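Local coordinates for dual specificity phosphatase-like 15 isoform a (Homo sapiens, PDB 1YZ4), which removes phosphate from phosphotyrosine, phosphoserine and phosphothreonine in proteins, its catalytic domain being the part described here, and may act on substrates such as MAPK13 and ATF2, at residues 9-12 against 16-19; 33-38 against 78-83; 105-110 against 115-120. The protein carries 1 engineered substitution. All coordinates share one frame; numbering follows the deposited sequence.

Contact 1. Residues 9-12 against 16-19; sequences TKVL and YLGN
Thr9 and Leu17 form the hydrogen-bonded pair of an antiparallel hairpin, strand 9-12 folding back on strand 15-18. Two backbone bonds tie them: Thr9 N donates to Leu17 O at 2.8 Å and Leu17 N donates to Thr9 O at 3.0 Å. That same Thr9 O also receives a CA-H...O contact from Tyr16 CA at 3.3 Å. Further along, Val11 and Leu12 both face Leu15, a classic beta bulge close to the turn.

Apolar contacts lie on both faces of the hairpin. On one, Lys10 and Tyr16 make the non-hydrogen-bonded pair. The phenol ring slants beside the lysine, with Tyr16 CD2 3.5 Å from Lys10 CA and Tyr16 CE2 3.6 Å from Lys10 CB. Because Lys10 CG stands anti to the backbone N (chi1 -169°) and the chain beyond is extended, its methylenes pass the ring obliquely, CG near Tyr16 CE2 and CZ, CD and CE only loosely near Tyr16 OH, while the ammonium end leads away. On the face of Thr9 and Leu17, Val11, directed at the bulge toward the partner strand, brings CG2 to 3.7 Å from Leu17 CG. Thr9 OG1 sits near Leu17 CB but bonds to Arg125.

The hairpin forms an edge of the five-stranded mixed sheet: strand 9-12 is outermost, whereas 15-18 continues inward through backbone bonds from Tyr16 and Gly18 to strand 87-91. Leu17 packs on Ser98 and, with Val11, on Val102 of helix 97-110; on the Lys10 face, Tyr16 packs on Ile34 in the loop before strand 36-40.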
ATOM      1  N   THR A   9       8.585   5.800   1.889  1.00 24.75           N
ATOM      2  CA  THR A   9       8.182   7.079   1.335  1.00 23.12           C
ATOM      3  C   THR A   9       6.736   7.377   1.708  1.00 22.10           C
ATOM      4  O   THR A   9       5.869   6.507   1.611  1.00 18.00           O
ATOM      5  CB  THR A   9       8.344   7.091  -0.205  1.00 23.13           C
ATOM      6  OG1 THR A   9       7.593   6.015  -0.777  1.00 24.54           O
ATOM      7  CG2 THR A   9       9.810   6.929  -0.586  1.00 18.60           C
ATOM      8  N   LYS A  10       6.494   8.604   2.163  1.00 22.54           N
ATOM      9  CA  LYS A  10       5.156   9.034   2.550  1.00 23.41           C
ATOM     10  C   LYS A  10       4.329   9.179   1.280  1.00 23.25           C
ATOM     11  O   LYS A  10       4.705   9.908   0.359  1.00 24.48           O
ATOM     12  CB  LYS A  10       5.227  10.372   3.283  1.00 27.75           C
ATOM     13  CG  LYS A  10       3.933  10.792   3.970  1.00 31.18           C
ATOM     14  CD  LYS A  10       4.155  12.083   4.738  1.00 35.53           C
ATOM     15  CE  LYS A  10       3.019  12.373   5.699  1.00 37.84           C
ATOM     16  NZ  LYS A  10       3.257  13.630   6.467  1.00 39.03           N
ATOM     17  N   VAL A  11       3.210   8.465   1.229  1.00 21.42           N
ATOM     18  CA  VAL A  11       2.328   8.498   0.071  1.00 18.87           C
ATOM     19  C   VAL A  11       1.140   9.400   0.356  1.00 17.73           C
ATOM     20  O   VAL A  11       0.585  10.027  -0.541  1.00 18.24           O
ATOM     21  CB  VAL A  11       1.787   7.097  -0.249  1.00 16.84           C
ATOM     22  CG1 VAL A  11       1.042   7.120  -1.563  1.00 10.70           C
ATOM     23  CG2 VAL A  11       2.926   6.094  -0.273  1.00 14.25           C
ATOM     24  N   LEU A  12       0.770   9.463   1.626  1.00 16.51           N
ATOM     25  CA  LEU A  12      -0.364  10.256   2.067  1.00 15.29           C
ATOM     26  C   LEU A  12      -0.253  10.294   3.586  1.00 14.70           C
ATOM     27  O   LEU A  12       0.337   9.394   4.187  1.00 10.78           O
ATOM     28  CB  LEU A  12      -1.657   9.537   1.676  1.00 15.55           C
ATOM     29  CG  LEU A  12      -2.787  10.154   0.856  1.00 17.60           C
ATOM     30  CD1 LEU A  12      -2.270  10.747  -0.441  1.00 16.46           C
ATOM     31  CD2 LEU A  12      -3.808   9.056   0.569  1.00 12.99           C
ATOM     32  N   TYR A  16       2.462   4.832   4.087  1.00 13.48           N
ATOM     33  CA  TYR A  16       3.813   4.753   3.535  1.00 11.38           C
ATOM     34  C   TYR A  16       4.093   3.510   2.699  1.00 14.28           C
ATOM     35  O   TYR A  16       3.439   2.474   2.849  1.00 17.53           O
ATOM     36  CB  TYR A  16       4.862   4.807   4.649  1.00  9.47           C
ATOM     37  CG  TYR A  16       4.850   6.070   5.474  1.00 10.69           C
ATOM     38  CD1 TYR A  16       3.867   6.286   6.438  1.00  9.87           C
ATOM     39  CD2 TYR A  16       5.830   7.048   5.301  1.00 11.06           C
ATOM     40  CE1 TYR A  16       3.859   7.441   7.212  1.00  8.83           C
ATOM     41  CE2 TYR A  16       5.832   8.203   6.068  1.00 10.59           C
ATOM     42  CZ  TYR A  16       4.842   8.389   7.023  1.00 10.74           C
ATOM     43  OH  TYR A  16       4.849   9.513   7.806  1.00 17.01           O
ATOM     44  N   LEU A  17       5.093   3.634   1.828  1.00 13.61           N
ATOM     45  CA  LEU A  17       5.535   2.552   0.956  1.00 12.32           C
ATOM     46  C   LEU A  17       6.974   2.216   1.312  1.00 12.92           C
ATOM     47  O   LEU A  17       7.775   3.111   1.583  1.00 13.30           O
ATOM     48  CB  LEU A  17       5.457   2.982  -0.512  1.00 13.41           C
ATOM     49  CG  LEU A  17       4.148   2.710  -1.261  1.00 15.55           C
ATOM     50  CD1 LEU A  17       4.190   3.342  -2.640  1.00  9.59           C
ATOM     51  CD2 LEU A  17       3.942   1.203  -1.378  1.00 14.24           C
ATOM     52  N   GLY A  18       7.305   0.930   1.323  1.00 12.94           N
ATOM     53  CA  GLY A  18       8.665   0.549   1.654  1.00 12.05           C
ATOM     54  C   GLY A  18       9.072  -0.843   1.204  1.00 11.30           C
ATOM     55  O   GLY A  18       8.280  -1.584   0.627  1.00  9.89           O
ATOM     56  N   ASN A  19      10.325  -1.184   1.476  1.00 10.01           N
ATOM     57  CA  ASN A  19      10.890  -2.475   1.123  1.00 12.78           C
ATOM     58  C   ASN A  19      11.154  -3.250   2.413  1.00 15.02           C
ATOM     59  O   ASN A  19      10.911  -2.737   3.509  1.00 15.17           O
ATOM     60  CB  ASN A  19      12.200  -2.271   0.373  1.00 11.41           C
ATOM     61  CG  ASN A  19      13.156  -1.370   1.130  1.00 14.58           C
ATOM     62  OD1 ASN A  19      13.396  -1.562   2.330  1.00 13.58           O
ATOM     63  ND2 ASN A  19      13.706  -0.378   0.438  1.00 15.51           N
TER

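Contact 2. Residues 33-38 against 78-83; sequences KITHII and HCCRLN
His36 meets Cys80 where helix 70-82 packs on the central sheet of the alpha/beta fold of the dual-specificity (protein-tyrosine) phosphatases, at the first residue of strand 36-40. The contact is small and carried almost wholly by this pair. The methylene of Cys80 lies over one face of the imidazole, CB standing 3.9 Å from the centroid of the His36 ring and 14° off its normal, a CH-pi contact displaced toward the rim. The sulfur approaches the same ring obliquely instead, 38° from the normal, and comes nearest the nitrogen: Cys80 SG is 3.3 Å from His36 ND1. With SG anti to the backbone N of Cys80 (chi1 162°), the thiol is directed from the helix toward the strand, where it also passes Thr35 OG1 at 4.1 Å.

The in-plane bond from its neighbour in the chain probably sets the rotation of the imidazole. Thr35 OG1 lies at the ring edge and shares a 2.7 Å hydrogen bond with His36 ND1. The threonine hydroxyl is engaged a second time by Asn86 N, which ties this edge to the residue preceding strand 87-91.

Farther out, His36 touches Thr52 of strand 52-56, Cys80 touches Cys87 of strand 87-91, and backbone bonds join Thr35 to Thr52 and Asn86, and His36 to Asn86 and Leu88. The approach to strand 36-40 is shaped by Lys33, whose positive phi makes it the C-prime residue of a Schellman motif closing helix 26-31. At the end of helix 70-82 the amide of Asn83 folds back on the last turn, Asn83 ND2 donating to Cys79 O at 2.6 Å.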
ATOM      1  N   LYS A  33       6.087   6.934  13.365  1.00 31.34           N
ATOM      2  CA  LYS A  33       5.021   6.437  14.236  1.00 31.34           C
ATOM      3  C   LYS A  33       4.156   5.371  13.562  1.00 30.93           C
ATOM      4  O   LYS A  33       2.928   5.378  13.698  1.00 29.69           O
ATOM      5  CB  LYS A  33       4.126   7.596  14.679  1.00 31.26           C
ATOM      6  CG  LYS A  33       4.867   8.754  15.320  1.00 38.14           C
ATOM      7  CD  LYS A  33       3.908   9.888  15.661  1.00 41.41           C
ATOM      8  CE  LYS A  33       4.642  11.094  16.227  1.00 43.76           C
ATOM      9  NZ  LYS A  33       3.717  12.236  16.488  1.00 46.11           N
ATOM     10  N   ILE A  34       4.793   4.465  12.829  1.00 28.18           N
ATOM     11  CA  ILE A  34       4.073   3.393  12.147  1.00 25.32           C
ATOM     12  C   ILE A  34       3.398   2.470  13.156  1.00 23.07           C
ATOM     13  O   ILE A  34       4.062   1.895  14.017  1.00 20.47           O
ATOM     14  CB  ILE A  34       5.031   2.557  11.264  1.00 26.14           C
ATOM     15  CG1 ILE A  34       5.524   3.412  10.096  1.00 24.62           C
ATOM     16  CG2 ILE A  34       4.330   1.294  10.767  1.00 24.62           C
ATOM     17  CD1 ILE A  34       4.406   3.947   9.202  1.00 20.88           C
ATOM     18  N   THR A  35       2.077   2.334  13.048  1.00 21.65           N
ATOM     19  CA  THR A  35       1.321   1.471  13.958  1.00 18.41           C
ATOM     20  C   THR A  35       0.736   0.261  13.246  1.00 16.25           C
ATOM     21  O   THR A  35       0.285  -0.689  13.883  1.00 14.87           O
ATOM     22  CB  THR A  35       0.151   2.228  14.618  1.00 16.66           C
ATOM     23  OG1 THR A  35      -0.724   2.733  13.599  1.00 19.13           O
ATOM     24  CG2 THR A  35       0.671   3.374  15.482  1.00  7.40           C
ATOM     25  N   HIS A  36       0.733   0.308  11.919  1.00 16.78           N
ATOM     26  CA  HIS A  36       0.190  -0.783  11.120  1.00 14.06           C
ATOM     27  C   HIS A  36       1.059  -1.069   9.914  1.00 12.67           C
ATOM     28  O   HIS A  36       1.650  -0.166   9.326  1.00 16.43           O
ATOM     29  CB  HIS A  36      -1.227  -0.446  10.659  1.00 13.57           C
ATOM     30  CG  HIS A  36      -2.212  -0.336  11.777  1.00 17.62           C
ATOM     31  ND1 HIS A  36      -2.202   0.709  12.678  1.00 15.75           N
ATOM     32  CD2 HIS A  36      -3.217  -1.158  12.164  1.00 18.50           C
ATOM     33  CE1 HIS A  36      -3.157   0.524  13.571  1.00 19.11           C
ATOM     34  NE2 HIS A  36      -3.787  -0.602  13.283  1.00 19.26           N
ATOM     35  N   ILE A  37       1.117  -2.336   9.538  1.00 10.05           N
ATOM     36  CA  ILE A  37       1.921  -2.752   8.410  1.00  9.55           C
ATOM     37  C   ILE A  37       1.228  -3.860   7.651  1.00 11.66           C
ATOM     38  O   ILE A  37       0.590  -4.737   8.236  1.00 13.22           O
ATOM     39  CB  ILE A  37       3.298  -3.310   8.860  1.00 10.17           C
ATOM     40  CG1 ILE A  37       4.132  -2.217   9.539  1.00  7.26           C
ATOM     41  CG2 ILE A  37       4.041  -3.908   7.653  1.00  5.91           C
ATOM     42  CD1 ILE A  37       5.487  -2.734  10.095  1.00  5.46           C
ATOM     43  N   ILE A  38       1.344  -3.802   6.336  1.00 11.20           N
ATOM     44  CA  ILE A  38       0.790  -4.832   5.490  1.00  9.05           C
ATOM     45  C   ILE A  38       2.031  -5.438   4.867  1.00 11.91           C
ATOM     46  O   ILE A  38       2.785  -4.745   4.186  1.00 11.74           O
ATOM     47  CB  ILE A  38      -0.100  -4.262   4.375  1.00 10.24           C
ATOM     48  CG1 ILE A  38      -1.355  -3.620   4.976  1.00  5.01           C
ATOM     49  CG2 ILE A  38      -0.472  -5.375   3.387  1.00  4.85           C
ATOM     50  CD1 ILE A  38      -2.357  -3.169   3.921  1.00  9.33           C
ATOM     51  N   HIS A  78      -7.590   2.067   5.600  1.00 18.02           N
ATOM     52  CA  HIS A  78      -8.541   3.113   5.933  1.00 17.49           C
ATOM     53  C   HIS A  78      -8.827   3.150   7.432  1.00 17.15           C
ATOM     54  O   HIS A  78      -8.746   4.210   8.061  1.00 17.65           O
ATOM     55  CB  HIS A  78      -9.835   2.905   5.156  1.00 18.22           C
ATOM     56  CG  HIS A  78     -10.580   4.170   4.881  1.00 16.67           C
ATOM     57  ND1 HIS A  78     -10.033   5.216   4.170  1.00 19.91           N
ATOM     58  CD2 HIS A  78     -11.838   4.553   5.203  1.00 18.47           C
ATOM     59  CE1 HIS A  78     -10.921   6.187   4.063  1.00 19.16           C
ATOM     60  NE2 HIS A  78     -12.026   5.809   4.683  1.00 19.46           N
ATOM     61  N   CYS A  79      -9.150   1.993   8.000  1.00 17.16           N
ATOM     62  CA  CYS A  79      -9.442   1.899   9.425  1.00 16.56           C
ATOM     63  C   CYS A  79      -8.276   2.485  10.218  1.00 17.56           C
ATOM     64  O   CYS A  79      -8.470   3.275  11.153  1.00 16.62           O
ATOM     65  CB  CYS A  79      -9.665   0.439   9.832  1.00 15.09           C
ATOM     66  SG  CYS A  79      -9.771   0.171  11.626  1.00 17.45           S
ATOM     67  N   CYS A  80      -7.062   2.096   9.841  1.00 12.14           N
ATOM     68  CA  CYS A  80      -5.875   2.598  10.514  1.00 13.70           C
ATOM     69  C   CYS A  80      -5.760   4.128  10.415  1.00 16.92           C
ATOM     70  O   CYS A  80      -5.541   4.816  11.418  1.00 15.58           O
ATOM     71  CB  CYS A  80      -4.631   1.940   9.917  1.00 12.35           C
ATOM     72  SG  CYS A  80      -3.077   2.794  10.262  1.00 13.98           S
ATOM     73  N   ARG A  81      -5.919   4.662   9.211  1.00 16.05           N
ATOM     74  CA  ARG A  81      -5.802   6.105   9.020  1.00 19.51           C
ATOM     75  C   ARG A  81      -6.858   6.932   9.765  1.00 18.95           C
ATOM     76  O   ARG A  81      -6.527   7.860  10.503  1.00 19.22           O
ATOM     77  CB  ARG A  81      -5.858   6.451   7.525  1.00 17.21           C
ATOM     78  CG  ARG A  81      -4.773   5.809   6.693  1.00 14.42           C
ATOM     79  CD  ARG A  81      -4.800   6.331   5.268  1.00 14.93           C
ATOM     80  NE  ARG A  81      -4.473   7.754   5.208  1.00 16.67           N
ATOM     81  CZ  ARG A  81      -5.138   8.646   4.476  1.00 14.93           C
ATOM     82  NH1 ARG A  81      -6.175   8.266   3.737  1.00  8.02           N
ATOM     83  NH2 ARG A  81      -4.757   9.914   4.474  1.00 13.16           N
ATOM     84  N   LEU A  82      -8.125   6.588   9.578  1.00 20.08           N
ATOM     85  CA  LEU A  82      -9.197   7.339  10.210  1.00 20.56           C
ATOM     86  C   LEU A  82      -9.244   7.175  11.725  1.00 20.63           C
ATOM     87  O   LEU A  82      -9.982   7.890  12.406  1.00 21.78           O
ATOM     88  CB  LEU A  82     -10.544   6.961   9.585  1.00 20.61           C
ATOM     89  CG  LEU A  82     -10.599   6.961   8.049  1.00 21.58           C
ATOM     90  CD1 LEU A  82     -12.052   6.919   7.621  1.00 23.48           C
ATOM     91  CD2 LEU A  82      -9.920   8.196   7.470  1.00 20.01           C
ATOM     92  N   ASN A  83      -8.447   6.251  12.254  1.00 19.85           N
ATOM     93  CA  ASN A  83      -8.402   6.033  13.692  1.00 17.71           C
ATOM     94  C   ASN A  83      -7.084   6.508  14.295  1.00 18.67           C
ATOM     95  O   ASN A  83      -6.685   6.055  15.371  1.00 18.47           O
ATOM     96  CB  ASN A  83      -8.634   4.561  14.021  1.00 19.17           C
ATOM     97  CG  ASN A  83     -10.099   4.169  13.924  1.00 20.65           C
ATOM     98  OD1 ASN A  83     -10.926   4.594  14.737  1.00 13.68           O
ATOM     99  ND2 ASN A  83     -10.429   3.357  12.921  1.00 19.06           N
TER

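Contact 3. Residues 105-110 against 115-120; sequences YVMTVT and RDVLEA
The carbonyl oxygen Val106 O is gripped twice by Thr110, beside the meeting of helices 97-110 and 114-123. The hydroxyl Thr110 OG1 donates to Val106 O at 2.6 Å and the amide Thr110 N at 3.0 Å, the two arriving from opposite faces of the carbonyl plane. Thr110 OG1 in addition bonds to Leu112 N, linking the last turn of helix 97-110 to the connection that follows.

Val117 carries the contact, one methyl meeting each of two partners. Its CG1 branch, anti to its own backbone N (chi1 177°), comes up against Val106, 3.6 Å from Val106 CB and equally near the CG1 methyl. Its CG2 branch lies on the methionine side chain, 3.7 Å from Met107 CG, with Thr110 OG1 at a looser 4.4 Å. The contact across the helices is therefore apolar and mostly buried.

It packs two successive helices of the phosphatase domain's helical layer across the short turn 111-113. The helix segments stand 9.6 Å apart at closest approach, their directions 118° from each other. Met107 also touches Phe141 of helix 132-143 and Ser146 of helix 145-157, while Tyr105 packs on Ile74 and Ile77 of helix 70-82.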
ATOM      1  N   TYR A 105      -5.621   1.753  -3.225  1.00 13.22           N
ATOM      2  CA  TYR A 105      -6.181   2.502  -2.110  1.00 11.41           C
ATOM      3  C   TYR A 105      -6.434   3.960  -2.477  1.00 12.51           C
ATOM      4  O   TYR A 105      -7.518   4.495  -2.251  1.00  8.82           O
ATOM      5  CB  TYR A 105      -5.237   2.485  -0.915  1.00 10.31           C
ATOM      6  CG  TYR A 105      -5.800   3.259   0.249  1.00 15.88           C
ATOM      7  CD1 TYR A 105      -6.856   2.743   1.003  1.00 13.42           C
ATOM      8  CD2 TYR A 105      -5.316   4.529   0.573  1.00 15.42           C
ATOM      9  CE1 TYR A 105      -7.417   3.470   2.048  1.00 13.20           C
ATOM     10  CE2 TYR A 105      -5.877   5.265   1.622  1.00 15.53           C
ATOM     11  CZ  TYR A 105      -6.927   4.723   2.353  1.00 13.29           C
ATOM     12  OH  TYR A 105      -7.488   5.428   3.389  1.00 18.55           O
ATOM     13  N   VAL A 106      -5.405   4.602  -3.021  1.00 15.33           N
ATOM     14  CA  VAL A 106      -5.500   6.000  -3.404  1.00 14.13           C
ATOM     15  C   VAL A 106      -6.537   6.195  -4.502  1.00 15.39           C
ATOM     16  O   VAL A 106      -7.204   7.225  -4.558  1.00 17.71           O
ATOM     17  CB  VAL A 106      -4.126   6.531  -3.858  1.00 12.69           C
ATOM     18  CG1 VAL A 106      -4.237   7.994  -4.291  1.00 11.65           C
ATOM     19  CG2 VAL A 106      -3.131   6.396  -2.704  1.00  9.77           C
ATOM     20  N   MET A 107      -6.685   5.204  -5.373  1.00 15.35           N
ATOM     21  CA  MET A 107      -7.684   5.310  -6.428  1.00 16.04           C
ATOM     22  C   MET A 107      -9.071   5.419  -5.799  1.00 15.76           C
ATOM     23  O   MET A 107      -9.858   6.287  -6.177  1.00 15.83           O
ATOM     24  CB  MET A 107      -7.639   4.085  -7.347  1.00 15.44           C
ATOM     25  CG  MET A 107      -6.496   4.088  -8.347  1.00 12.72           C
ATOM     26  SD  MET A 107      -6.254   2.481  -9.133  1.00 16.93           S
ATOM     27  CE  MET A 107      -7.633   2.447 -10.259  1.00 17.89           C
ATOM     28  N   THR A 108      -9.364   4.556  -4.825  1.00 15.46           N
ATOM     29  CA  THR A 108     -10.679   4.582  -4.198  1.00 15.33           C
ATOM     30  C   THR A 108     -10.966   5.840  -3.378  1.00 16.58           C
ATOM     31  O   THR A 108     -12.083   6.361  -3.442  1.00 16.81           O
ATOM     32  CB  THR A 108     -10.954   3.330  -3.303  1.00 16.64           C
ATOM     33  OG1 THR A 108     -10.860   3.689  -1.921  1.00 23.46           O
ATOM     34  CG2 THR A 108      -9.983   2.214  -3.606  1.00  8.23           C
ATOM     35  N   VAL A 109      -9.987   6.344  -2.626  1.00 13.11           N
ATOM     36  CA  VAL A 109     -10.236   7.548  -1.827  1.00 15.68           C
ATOM     37  C   VAL A 109     -10.205   8.852  -2.621  1.00 14.39           C
ATOM     38  O   VAL A 109     -10.696   9.868  -2.144  1.00 14.76           O
ATOM     39  CB  VAL A 109      -9.257   7.691  -0.620  1.00 12.00           C
ATOM     40  CG1 VAL A 109      -9.418   6.516   0.314  1.00 11.71           C
ATOM     41  CG2 VAL A 109      -7.825   7.821  -1.104  1.00 13.72           C
ATOM     42  N   THR A 110      -9.635   8.825  -3.824  1.00 16.10           N
ATOM     43  CA  THR A 110      -9.574  10.029  -4.661  1.00 15.66           C
ATOM     44  C   THR A 110     -10.506   9.944  -5.875  1.00 16.41           C
ATOM     45  O   THR A 110     -10.891  10.964  -6.451  1.00 16.60           O
ATOM     46  CB  THR A 110      -8.150  10.285  -5.193  1.00 13.48           C
ATOM     47  OG1 THR A 110      -7.795   9.245  -6.104  1.00 10.09           O
ATOM     48  CG2 THR A 110      -7.144  10.325  -4.054  1.00 13.62           C
ATOM     49  N   ARG A 115      -3.368   5.426 -13.607  1.00 11.79           N
ATOM     50  CA  ARG A 115      -2.229   6.077 -14.240  1.00 13.52           C
ATOM     51  C   ARG A 115      -1.882   7.386 -13.540  1.00 12.53           C
ATOM     52  O   ARG A 115      -0.721   7.620 -13.206  1.00 12.55           O
ATOM     53  CB  ARG A 115      -2.489   6.294 -15.732  1.00 13.92           C
ATOM     54  CG  ARG A 115      -2.333   5.000 -16.512  1.00 18.69           C
ATOM     55  CD  ARG A 115      -2.725   5.116 -17.975  1.00 18.53           C
ATOM     56  NE  ARG A 115      -2.130   4.020 -18.731  1.00 23.24           N
ATOM     57  CZ  ARG A 115      -0.819   3.871 -18.914  1.00 26.13           C
ATOM     58  NH1 ARG A 115       0.034   4.755 -18.404  1.00 26.77           N
ATOM     59  NH2 ARG A 115      -0.355   2.826 -19.583  1.00 28.14           N
ATOM     60  N   ASP A 116      -2.881   8.230 -13.302  1.00 11.20           N
ATOM     61  CA  ASP A 116      -2.631   9.487 -12.617  1.00 12.05           C
ATOM     62  C   ASP A 116      -2.114   9.193 -11.212  1.00 13.18           C
ATOM     63  O   ASP A 116      -1.193   9.855 -10.732  1.00 13.54           O
ATOM     64  CB  ASP A 116      -3.908  10.333 -12.517  1.00 13.92           C
ATOM     65  CG  ASP A 116      -4.442  10.755 -13.869  1.00 12.48           C
ATOM     66  OD1 ASP A 116      -3.627  11.125 -14.730  1.00 17.52           O
ATOM     67  OD2 ASP A 116      -5.677  10.732 -14.067  1.00 15.18           O
ATOM     68  N   VAL A 117      -2.703   8.196 -10.557  1.00 13.27           N
ATOM     69  CA  VAL A 117      -2.289   7.847  -9.199  1.00 15.55           C
ATOM     70  C   VAL A 117      -0.842   7.344  -9.177  1.00 15.73           C
ATOM     71  O   VAL A 117      -0.030   7.792  -8.359  1.00 14.25           O
ATOM     72  CB  VAL A 117      -3.234   6.770  -8.562  1.00 14.95           C
ATOM     73  CG1 VAL A 117      -2.733   6.390  -7.187  1.00 11.12           C
ATOM     74  CG2 VAL A 117      -4.660   7.312  -8.441  1.00 11.11           C
ATOM     75  N   LEU A 118      -0.523   6.426 -10.084  1.00 15.37           N
ATOM     76  CA  LEU A 118       0.822   5.864 -10.168  1.00 14.88           C
ATOM     77  C   LEU A 118       1.828   6.989 -10.444  1.00 15.90           C
ATOM     78  O   LEU A 118       2.884   7.064  -9.810  1.00 13.88           O
ATOM     79  CB  LEU A 118       0.877   4.813 -11.290  1.00 15.48           C
ATOM     80  CG  LEU A 118       2.129   3.949 -11.535  1.00 17.55           C
ATOM     81  CD1 LEU A 118       1.947   3.141 -12.808  1.00 17.49           C
ATOM     82  CD2 LEU A 118       3.353   4.801 -11.679  1.00 23.34           C
ATOM     83  N   GLU A 119       1.496   7.855 -11.397  1.00 16.50           N
ATOM     84  CA  GLU A 119       2.368   8.967 -11.757  1.00 18.28           C
ATOM     85  C   GLU A 119       2.563   9.893 -10.563  1.00 17.03           C
ATOM     86  O   GLU A 119       3.646  10.452 -10.364  1.00 14.30           O
ATOM     87  CB  GLU A 119       1.771   9.750 -12.932  1.00 24.61           C
ATOM     88  CG  GLU A 119       2.584  10.966 -13.373  1.00 31.12           C
ATOM     89  CD  GLU A 119       1.990  11.662 -14.594  1.00 38.45           C
ATOM     90  OE1 GLU A 119       2.498  12.738 -14.985  1.00 42.28           O
ATOM     91  OE2 GLU A 119       1.014  11.130 -15.167  1.00 42.90           O
ATOM     92  N   ALA A 120       1.511  10.053  -9.767  1.00 14.43           N
ATOM     93  CA  ALA A 120       1.592  10.912  -8.594  1.00 16.82           C
ATOM     94  C   ALA A 120       2.479  10.242  -7.544  1.00 19.26           C
ATOM     95  O   ALA A 120       3.248  10.905  -6.840  1.00 17.99           O
ATOM     96  CB  ALA A 120       0.202  11.170  -8.038  1.00 15.30           C
TER

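Along the chain the three contacts follow in series, all inside one protein-tyrosine phosphatase domain. Contacts 1 and 2, with centres about 12 Å apart, share the central mixed sheet: one is its hairpin edge, the other joins an inner strand to helix 70-82. Contact 3, centred about 14 Å from contact 1 and 18 Å from contact 2, belongs to the helical layer. Tyr105 OH bridges contacts 3 and 2 through probable hydrogen bonds to His78 and Arg81, and Leu12 packs on both Arg81 and Val106. Contact 1 comes close to the predicted phosphocysteine position: the side chains of Leu17 and Ser91, the engineered residue there, are about 6 Å apart; contacts 2 and 3 lie away from it.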